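Local coordinates for conserved hypothetical protein (Methanosarcina mazei, PDB 2NR4) that is of unknown function but binds flavin mononucleotide, which suggests a flavin-dependent role, at residues 68-73 against 122-127; 83-88 against 204-209. All coordinates share one frame; numbering follows the deposited sequence.

Contact 1 (68-73 against 122-127); sequences ENVLKE and FECINL
V70 and C124 meet where helix 65-73 packs against strand 118-130 of the closed antiparallel barrel, in a domain of the FMN-binding clan. V70 presents both methyls to the strand. V70 CG1 lies 3.9 Å from C124 SG. V70 CG2 is 4.1 Å from C124 SG. The sulfur therefore sits against the fork of the valine. CG1 stands anti to the backbone N (chi1 168°), and this turn also puts V70 CG1 4.0 Å from C124 CB. C124 points its side chain at the helix, and both residues also touch L76 of the neighbouring strand 75-79. The backbone changes direction at N126. Past it, L127 again points toward the helix, and its CD2 carries the second half of the contact. L127 CD2 lies 4.2 Å from V70 CG1. L71 starts out away from the strand, but its CD1 folds back toward the same leucine methyl. L134 of strand 133-145 also touches L71. No hydrogen bond joins the two segments, and the side-chain contacts are all apolar. The V70 side chain lies about 9 Å from the bound FMN. L127 CD2 also comes 4.0 Å from the backbone oxygen V70 O.

Contact 2 (83-88 against 204-209); sequences DPILFV and MKLIYE
V88 points from helix 84-92 toward helix 198-210, where it meets L206 and I207. Its CB carries two methyls to the facing helix. CG1 is anti to the backbone N (chi1 172°), which carries it in between the two partners. V88 CG1 lies 3.7 Å from both L206 CB and I207 CG1. The other methyl, CG2, stays with the isoleucine. V88 CG2 is 3.9 Å from I207 CD1 and as far from I207 CG1. V88 thus touches L206 at the base of its side chain and I207 along its longer branch. The V88 and I207 side chains cross at about a right angle. With V88 cut back to an alanine, I207 CG1 and L206 CB would probably lose their methyl partner, and the I207 CD1 end would be less firmly held.

One turn earlier, I85 adds a looser touch. I85 CG2 lies 4.1 Å from L206 CD1. L206 therefore spans two residues of the facing helix, with CB at V88 and CD1 at I85. The start of helix 84-92 is closed by D83 at the N-cap. D83 OD1 accepts from I85 N at 3.2 Å, with a bent N-H...O angle of 137°. The donor comes from above the carboxylate plane.

T167 of helix 158-176 touches both V88 and I207, so a third helix backs the pair. The side chain of V88 is about 8 Å from the bound FMN and close to T91, an FMN-binding residue. The axes of the two short helical segments run 9.5 Å apart at 17°. This is near-parallel helix packing, joining a helix of the N-terminal family region to the C-terminal helical bundle.

Contacts 1 and 2 lie on opposite sides of the chain's centre, with their own centres about 28 Å apart. Both are partly buried, and neither is touched by the other protein chain of the assembly. They share no helix or strand. Contact 1 stays within the N-terminal family region and sets a helix on the barrel. Contact 2 joins that region to the C-terminal helices. The chemistry is apolar in both, but a cysteine sulfur takes part only in contact 1, while aliphatic carbons alone meet in contact 2. In each, a buried valine has its side chain within about 9 Å of the flavin.

Contact 1 (68-73 against 122-127)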
loop_
_atom_site.group_PDB
_atom_site.type_symbol
_atom_site.label_atom_id
_atom_site.label_comp_id
_atom_site.label_asym_id
_atom_site.label_seq_id
_atom_site.Cartn_x
_atom_site.Cartn_y
_atom_site.Cartn_z
ATOM N N GLU A 68 -0.386 -24.162 13.781
ATOM C CA GLU A 68 0.251 -25.354 14.329
ATOM C C GLU A 68 1.658 -25.030 14.826
ATOM O O GLU A 68 2.035 -25.461 15.899
ATOM C CB GLU A 68 0.263 -26.486 13.279
ATOM C CG GLU A 68 0.480 -27.889 13.873
ATOM C CD GLU A 68 0.593 -28.979 12.805
ATOM O OE1 GLU A 68 0.281 -28.708 11.616
ATOM O OE2 GLU A 68 1.022 -30.102 13.169
ATOM N N ASN A 69 2.402 -24.210 14.082
ATOM C CA ASN A 69 3.770 -23.879 14.459
ATOM C C ASN A 69 3.822 -22.958 15.688
ATOM O O ASN A 69 4.699 -23.102 16.544
ATOM C CB ASN A 69 4.544 -23.256 13.296
ATOM C CG ASN A 69 4.845 -24.232 12.170
ATOM O OD1 ASN A 69 4.846 -25.447 12.369
ATOM N ND2 ASN A 69 5.124 -23.705 10.981
ATOM N N VAL A 70 2.877 -22.023 15.769
ATOM C CA VAL A 70 2.803 -21.150 16.935
ATOM C C VAL A 70 2.461 -21.917 18.215
ATOM O O VAL A 70 3.104 -21.754 19.260
ATOM C CB VAL A 70 1.846 -20.000 16.685
ATOM C CG1 VAL A 70 1.543 -19.268 17.994
ATOM C CG2 VAL A 70 2.492 -19.033 15.638
ATOM N N LEU A 71 1.473 -22.774 18.109
ATOM C CA LEU A 71 1.120 -23.677 19.183
ATOM C C LEU A 71 2.325 -24.469 19.713
ATOM O O LEU A 71 2.569 -24.453 20.909
ATOM C CB LEU A 71 0.024 -24.626 18.695
ATOM C CG LEU A 71 -1.404 -24.400 19.163
ATOM C CD1 LEU A 71 -1.912 -22.996 18.907
ATOM C CD2 LEU A 71 -2.287 -25.419 18.459
ATOM N N LYS A 72 3.084 -25.122 18.834
ATOM C CA LYS A 72 4.244 -25.902 19.251
ATOM C C LYS A 72 5.460 -25.084 19.669
ATOM O O LYS A 72 6.090 -25.391 20.683
ATOM C CB LYS A 72 4.705 -26.843 18.152
ATOM C CG LYS A 72 5.899 -27.709 18.610
ATOM C CD LYS A 72 6.666 -28.294 17.443
ATOM C CE LYS A 72 7.274 -29.625 17.839
ATOM N NZ LYS A 72 7.707 -30.364 16.625
ATOM N N GLU A 73 5.807 -24.079 18.863
ATOM C CA GLU A 73 7.082 -23.391 18.988
ATOM C C GLU A 73 7.013 -22.040 19.662
ATOM O O GLU A 73 8.033 -21.536 20.136
ATOM C CB GLU A 73 7.734 -23.263 17.614
ATOM C CG GLU A 73 8.067 -24.642 17.033
ATOM C CD GLU A 73 8.605 -24.592 15.629
ATOM O OE1 GLU A 73 8.806 -23.481 15.076
ATOM O OE2 GLU A 73 8.834 -25.688 15.065
ATOM N N PHE A 122 9.436 -12.666 16.702
ATOM C CA PHE A 122 8.675 -12.494 17.956
ATOM C C PHE A 122 8.502 -13.807 18.710
ATOM O O PHE A 122 8.211 -14.836 18.091
ATOM C CB PHE A 122 7.255 -12.028 17.666
ATOM C CG PHE A 122 7.148 -10.673 16.998
ATOM C CD1 PHE A 122 7.154 -9.495 17.765
ATOM C CD2 PHE A 122 6.918 -10.591 15.622
ATOM C CE1 PHE A 122 6.959 -8.236 17.142
ATOM C CE2 PHE A 122 6.765 -9.360 15.000
ATOM C CZ PHE A 122 6.778 -8.174 15.780
ATOM N N GLU A 123 8.588 -13.740 20.038
ATOM C CA GLU A 123 8.033 -14.762 20.916
ATOM C C GLU A 123 6.523 -14.490 21.033
ATOM O O GLU A 123 6.105 -13.372 21.293
ATOM C CB GLU A 123 8.668 -14.703 22.330
ATOM C CG GLU A 123 7.954 -15.668 23.300
ATOM C CD GLU A 123 8.693 -15.835 24.628
ATOM O OE1 GLU A 123 9.751 -15.174 24.799
ATOM O OE2 GLU A 123 8.194 -16.632 25.471
ATOM N N CYS A 124 5.722 -15.515 20.793
ATOM C CA CYS A 124 4.276 -15.483 20.973
ATOM C C CYS A 124 3.930 -15.846 22.403
ATOM O O CYS A 124 4.367 -16.906 22.929
ATOM C CB CYS A 124 3.623 -16.516 20.068
ATOM S SG CYS A 124 3.983 -16.262 18.314
ATOM N N ILE A 125 3.117 -15.004 23.021
ATOM C CA ILE A 125 2.790 -15.173 24.437
ATOM C C ILE A 125 1.306 -15.062 24.665
ATOM O O ILE A 125 0.547 -14.599 23.759
ATOM C CB ILE A 125 3.505 -14.124 25.294
ATOM C CG1 ILE A 125 2.964 -12.698 25.009
ATOM C CG2 ILE A 125 4.999 -14.153 25.035
ATOM C CD1 ILE A 125 3.509 -11.578 25.925
ATOM N N ASN A 126 0.854 -15.465 25.860
ATOM C CA ASN A 126 -0.570 -15.384 26.214
ATOM C C ASN A 126 -1.501 -16.006 25.158
ATOM O O ASN A 126 -2.575 -15.470 24.851
ATOM C CB ASN A 126 -0.984 -13.934 26.472
ATOM C CG ASN A 126 -0.170 -13.280 27.551
ATOM O OD1 ASN A 126 0.256 -13.957 28.487
ATOM N ND2 ASN A 126 0.056 -11.966 27.439
ATOM N N LEU A 127 -1.095 -17.141 24.611
ATOM C CA LEU A 127 -1.960 -17.849 23.663
ATOM C C LEU A 127 -3.317 -18.094 24.285
ATOM O O LEU A 127 -3.403 -18.621 25.390
ATOM C CB LEU A 127 -1.293 -19.164 23.252
ATOM C CG LEU A 127 -0.181 -19.045 22.203
ATOM C CD1 LEU A 127 1.000 -18.168 22.640
ATOM C CD2 LEU A 127 0.328 -20.466 21.821
#

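Contact 2 (83-88 against 204-209)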
loop_
_atom_site.group_PDB
_atom_site.type_symbol
_atom_site.label_atom_id
_atom_site.label_comp_id
_atom_site.label_asym_id
_atom_site.label_seq_id
_atom_site.Cartn_x
_atom_site.Cartn_y
_atom_site.Cartn_z
ATOM N N ASP A 83 6.117 -7.279 -2.813
ATOM C CA ASP A 83 5.949 -8.073 -4.015
ATOM C C ASP A 83 4.636 -8.874 -3.998
ATOM O O ASP A 83 4.463 -9.754 -3.156
ATOM C CB ASP A 83 7.155 -9.006 -4.124
ATOM C CG ASP A 83 7.102 -9.895 -5.336
ATOM O OD1 ASP A 83 6.333 -9.623 -6.328
ATOM O OD2 ASP A 83 7.874 -10.879 -5.281
ATOM N N PRO A 84 3.701 -8.574 -4.924
ATOM C CA PRO A 84 2.401 -9.239 -4.850
ATOM C C PRO A 84 2.525 -10.732 -5.211
ATOM O O PRO A 84 1.715 -11.525 -4.770
ATOM C CB PRO A 84 1.576 -8.483 -5.896
ATOM C CG PRO A 84 2.632 -8.046 -6.902
ATOM C CD PRO A 84 3.765 -7.624 -6.050
ATOM N N ILE A 85 3.515 -11.078 -6.033
ATOM C CA ILE A 85 3.800 -12.501 -6.355
ATOM C C ILE A 85 4.069 -13.342 -5.101
ATOM O O ILE A 85 3.470 -14.396 -4.896
ATOM C CB ILE A 85 4.917 -12.660 -7.415
ATOM C CG1 ILE A 85 4.436 -12.115 -8.782
ATOM C CG2 ILE A 85 5.272 -14.172 -7.557
ATOM C CD1 ILE A 85 5.563 -11.954 -9.827
ATOM N N LEU A 86 4.951 -12.852 -4.235
ATOM C CA LEU A 86 5.249 -13.551 -2.967
ATOM C C LEU A 86 4.044 -13.653 -2.041
ATOM O O LEU A 86 3.793 -14.705 -1.415
ATOM C CB LEU A 86 6.455 -12.898 -2.302
ATOM C CG LEU A 86 7.441 -13.615 -1.389
ATOM C CD1 LEU A 86 7.832 -15.031 -1.924
ATOM C CD2 LEU A 86 8.653 -12.725 -1.281
ATOM N N PHE A 87 3.234 -12.596 -1.959
ATOM C CA PHE A 87 1.979 -12.726 -1.251
ATOM C C PHE A 87 1.082 -13.855 -1.708
ATOM O O PHE A 87 0.478 -14.567 -0.905
ATOM C CB PHE A 87 1.150 -11.411 -1.333
ATOM C CG PHE A 87 1.198 -10.606 -0.102
ATOM C CD1 PHE A 87 0.314 -10.861 0.935
ATOM C CD2 PHE A 87 2.132 -9.593 0.037
ATOM C CE1 PHE A 87 0.362 -10.120 2.076
ATOM C CE2 PHE A 87 2.174 -8.861 1.184
ATOM C CZ PHE A 87 1.287 -9.147 2.204
ATOM N N VAL A 88 0.910 -13.971 -3.020
ATOM C CA VAL A 88 -0.023 -14.932 -3.539
ATOM C C VAL A 88 0.613 -16.314 -3.403
ATOM O O VAL A 88 -0.046 -17.240 -2.996
ATOM C CB VAL A 88 -0.408 -14.622 -4.996
ATOM C CG1 VAL A 88 -1.229 -15.750 -5.602
ATOM C CG2 VAL A 88 -1.225 -13.295 -5.072
ATOM N N MET A 204 -2.228 -12.039 -10.157
ATOM C CA MET A 204 -3.611 -12.387 -10.448
ATOM C C MET A 204 -3.709 -13.711 -11.174
ATOM O O MET A 204 -4.574 -14.520 -10.860
ATOM C CB MET A 204 -4.293 -11.294 -11.275
ATOM C CG MET A 204 -4.737 -10.091 -10.470
ATOM S SD MET A 204 -5.760 -10.425 -9.000
ATOM C CE MET A 204 -7.098 -11.272 -9.621
ATOM N N LYS A 205 -2.822 -13.949 -12.132
ATOM C CA LYS A 205 -2.795 -15.227 -12.852
ATOM C C LYS A 205 -2.589 -16.391 -11.877
ATOM O O LYS A 205 -3.234 -17.443 -11.995
ATOM C CB LYS A 205 -1.691 -15.217 -13.908
ATOM C CG LYS A 205 -2.121 -15.727 -15.312
ATOM C CD LYS A 205 -1.005 -15.505 -16.357
ATOM C CE LYS A 205 -1.554 -15.033 -17.724
ATOM N NZ LYS A 205 -1.590 -16.057 -18.839
ATOM N N LEU A 206 -1.716 -16.197 -10.886
ATOM C CA LEU A 206 -1.512 -17.220 -9.871
ATOM C C LEU A 206 -2.742 -17.504 -9.023
ATOM O O LEU A 206 -2.965 -18.663 -8.613
ATOM C CB LEU A 206 -0.292 -16.914 -8.997
ATOM C CG LEU A 206 1.092 -16.913 -9.666
ATOM C CD1 LEU A 206 2.125 -16.665 -8.578
ATOM C CD2 LEU A 206 1.416 -18.240 -10.390
ATOM N N ILE A 207 -3.527 -16.467 -8.719
ATOM C CA ILE A 207 -4.790 -16.647 -7.978
ATOM C C ILE A 207 -5.780 -17.531 -8.755
ATOM O O ILE A 207 -6.397 -18.448 -8.175
ATOM C CB ILE A 207 -5.463 -15.289 -7.560
ATOM C CG1 ILE A 207 -4.626 -14.609 -6.468
ATOM C CG2 ILE A 207 -6.836 -15.536 -6.984
ATOM C CD1 ILE A 207 -4.907 -13.108 -6.218
ATOM N N TYR A 208 -5.912 -17.226 -10.047
ATOM C CA TYR A 208 -6.761 -17.968 -10.980
ATOM C C TYR A 208 -6.350 -19.442 -11.079
ATOM O O TYR A 208 -7.192 -20.332 -10.864
ATOM C CB TYR A 208 -6.751 -17.275 -12.343
ATOM C CG TYR A 208 -7.731 -16.138 -12.432
ATOM C CD1 TYR A 208 -7.633 -15.028 -11.603
ATOM C CD2 TYR A 208 -8.758 -16.163 -13.361
ATOM C CE1 TYR A 208 -8.530 -13.983 -11.689
ATOM C CE2 TYR A 208 -9.671 -15.108 -13.456
ATOM C CZ TYR A 208 -9.554 -14.024 -12.609
ATOM O OH TYR A 208 -10.467 -12.980 -12.692
ATOM N N GLU A 209 -5.066 -19.686 -11.378
ATOM C CA GLU A 209 -4.484 -21.039 -11.356
ATOM C C GLU A 209 -4.748 -21.779 -10.039
ATOM O O GLU A 209 -5.076 -22.963 -10.055
ATOM C CB GLU A 209 -2.982 -21.012 -11.630
ATOM C CG GLU A 209 -2.581 -20.519 -13.003
ATOM C CD GLU A 209 -1.065 -20.329 -13.148
ATOM O OE1 GLU A 209 -0.282 -20.855 -12.313
ATOM O OE2 GLU A 209 -0.657 -19.633 -14.106
#